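Local coordinates for protein YcaO (Methanopyrus kandleri, PDB 6CIB) that binds ADP and magnesium as a YcaO-family enzyme and probably catalyses ATP-dependent thioamidation of peptide backbones, at residues A[174-179]-A[365-370]. Residues are numbered along the deposited sequence; the frame is centred on the assembly and turned at random.
Sequences VEYFRI and GNMPEK
A single selenomethionine, M367, touches two consecutive aromatic rings, Y176 and F177, in a double Met-aromatic contact where the C-terminal tail meets the end region of helix 154-177. With CG anti to its backbone N (chi1 -151°), M367 bends at chi2 and chi3 and lays its methyl over one face of Y176. M367 CE stands 3.8 Å from the Y176 ring centroid in a CH-pi contact, closest to Y176 CG at 3.5 Å. M367 SE lies obliquely to both rings, 4.7 Å from the centroid of Y176 and 5.1 Å from that of F177. CD2 of Y176 sits over the centre of one F177 face, so the rings pack on each other as well as on M367; Y357 meets Y176 edge-to-face, and I173 of the same helix also touches M367. F177 and M367 meet tip to tip, F177 CZ lying 3.9 Å from M367 CG. An alanine in place of F177 would probably loosen M367 and the tail beyond it, since the ring that meets M367 CG and SE and carries Y176 CD2 over its face would be gone. At the ring's edge, near its plane, F177 CZ points at the carbonyl oxygen P368 O, 3.2 Å away.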
loop_
_atom_site.group_PDB
_atom_site.type_symbol
_atom_site.label_atom_id
_atom_site.label_comp_id
_atom_site.label_asym_id
_atom_site.label_seq_id
_atom_site.Cartn_x
_atom_site.Cartn_y
_atom_site.Cartn_z
ATOM N N VAL A 174 10.702 11.524 -1.378
ATOM C CA VAL A 174 12.002 11.099 -1.903
ATOM C C VAL A 174 12.137 11.395 -3.404
ATOM O O VAL A 174 13.149 11.939 -3.825
ATOM C CB VAL A 174 12.291 9.608 -1.550
ATOM C CG1 VAL A 174 13.516 9.065 -2.287
ATOM C CG2 VAL A 174 12.488 9.453 -0.046
ATOM N N GLU A 175 11.113 11.070 -4.192
ATOM C CA GLU A 175 11.129 11.323 -5.642
ATOM C C GLU A 175 10.995 12.809 -6.021
ATOM O O GLU A 175 11.662 13.269 -6.948
ATOM C CB GLU A 175 10.058 10.498 -6.379
ATOM C CG GLU A 175 10.142 8.979 -6.215
ATOM C CD GLU A 175 11.371 8.320 -6.831
ATOM O OE1 GLU A 175 12.136 8.967 -7.571
ATOM O OE2 GLU A 175 11.573 7.116 -6.568
ATOM N N TYR A 176 10.135 13.544 -5.316
ATOM C CA TYR A 176 9.915 14.974 -5.591
ATOM C C TYR A 176 11.191 15.803 -5.392
ATOM O O TYR A 176 11.545 16.602 -6.255
ATOM C CB TYR A 176 8.781 15.525 -4.720
ATOM C CG TYR A 176 8.288 16.905 -5.104
ATOM C CD1 TYR A 176 7.323 17.072 -6.106
ATOM C CD2 TYR A 176 8.764 18.045 -4.448
ATOM C CE1 TYR A 176 6.860 18.337 -6.454
ATOM C CE2 TYR A 176 8.309 19.317 -4.788
ATOM C CZ TYR A 176 7.357 19.456 -5.789
ATOM O OH TYR A 176 6.902 20.708 -6.126
ATOM N N PHE A 177 11.871 15.591 -4.262
ATOM C CA PHE A 177 13.089 16.320 -3.907
ATOM C C PHE A 177 14.361 15.595 -4.318
ATOM O O PHE A 177 15.454 16.127 -4.121
ATOM C CB PHE A 177 13.147 16.570 -2.398
ATOM C CG PHE A 177 12.088 17.502 -1.892
ATOM C CD1 PHE A 177 12.128 18.869 -2.199
ATOM C CD2 PHE A 177 11.051 17.020 -1.092
ATOM C CE1 PHE A 177 11.146 19.731 -1.717
ATOM C CE2 PHE A 177 10.066 17.880 -0.611
ATOM C CZ PHE A 177 10.115 19.234 -0.923
ATOM N N ARG A 178 14.216 14.389 -4.876
ATOM C CA ARG A 178 15.352 13.499 -5.185
ATOM C C ARG A 178 16.295 13.347 -3.988
ATOM O O ARG A 178 17.513 13.535 -4.098
ATOM C CB ARG A 178 16.075 13.925 -6.466
ATOM C CG ARG A 178 15.219 13.735 -7.698
ATOM C CD ARG A 178 16.043 13.778 -8.964
ATOM N NE ARG A 178 15.420 12.938 -9.981
ATOM C CZ ARG A 178 15.913 11.785 -10.424
ATOM N NH1 ARG A 178 17.068 11.312 -9.967
ATOM N NH2 ARG A 178 15.249 11.105 -11.348
ATOM N N ILE A 179 15.693 13.032 -2.840
ATOM C CA ILE A 179 16.410 12.715 -1.609
ATOM C C ILE A 179 17.163 11.400 -1.804
ATOM O O ILE A 179 16.650 10.478 -2.442
ATOM C CB ILE A 179 15.442 12.607 -0.395
ATOM C CG1 ILE A 179 14.694 13.936 -0.185
ATOM C CG2 ILE A 179 16.188 12.186 0.873
ATOM C CD1 ILE A 179 13.612 13.916 0.878
ATOM N N GLY A 365 0.168 17.172 -2.918
ATOM C CA GLY A 365 -0.155 17.256 -1.490
ATOM C C GLY A 365 0.569 18.412 -0.811
ATOM O O GLY A 365 1.127 19.288 -1.481
ATOM N N ASN A 366 0.563 18.414 0.522
ATOM C CA ASN A 366 1.255 19.442 1.303
ATOM C C ASN A 366 2.757 19.229 1.217
ATOM O O ASN A 366 3.283 18.263 1.759
ATOM C CB ASN A 366 0.779 19.435 2.761
ATOM C CG ASN A 366 -0.681 19.818 2.903
ATOM O OD1 ASN A 366 -1.294 20.350 1.974
ATOM N ND2 ASN A 366 -1.245 19.554 4.073
HETATM N N MSE A 367 3.428 20.127 0.506
HETATM C CA MSE A 367 4.865 20.025 0.260
HETATM C C MSE A 367 5.567 21.214 0.861
HETATM O O MSE A 367 5.151 22.351 0.626
HETATM C CB MSE A 367 5.065 19.963 -1.254
HETATM C CG MSE A 367 6.308 19.182 -1.668
HETATM SE SE MSE A 367 6.148 17.296 -1.114
HETATM C CE MSE A 367 5.599 16.532 -2.844
ATOM N N PRO A 368 6.633 20.979 1.664
ATOM C CA PRO A 368 7.439 22.121 2.111
ATOM C C PRO A 368 8.354 22.628 0.988
ATOM O O PRO A 368 8.558 21.926 -0.012
ATOM C CB PRO A 368 8.255 21.549 3.274
ATOM C CG PRO A 368 8.371 20.093 2.979
ATOM C CD PRO A 368 7.153 19.699 2.189
ATOM N N GLU A 369 8.879 23.839 1.153
ATOM C CA GLU A 369 9.793 24.455 0.180
ATOM C C GLU A 369 11.174 23.770 0.115
ATOM O O GLU A 369 11.819 23.774 -0.938
ATOM C CB GLU A 369 9.908 25.976 0.426
ATOM C CG GLU A 369 10.672 26.425 1.679
ATOM C CD GLU A 369 9.914 26.219 2.987
ATOM O OE1 GLU A 369 9.407 27.215 3.546
ATOM O OE2 GLU A 369 9.832 25.063 3.464
ATOM N N LYS A 370 11.593 23.174 1.236
ATOM C CA LYS A 370 12.905 22.524 1.394
ATOM C C LYS A 370 12.751 21.029 1.761
ATOM O O LYS A 370 11.765 20.664 2.417
ATOM C CB LYS A 370 13.713 23.260 2.475
ATOM C CG LYS A 370 15.226 23.147 2.348
ATOM C CD LYS A 370 15.953 24.017 3.360
ATOM C CE LYS A 370 17.459 23.913 3.180
ATOM N NZ LYS A 370 18.197 24.734 4.179
#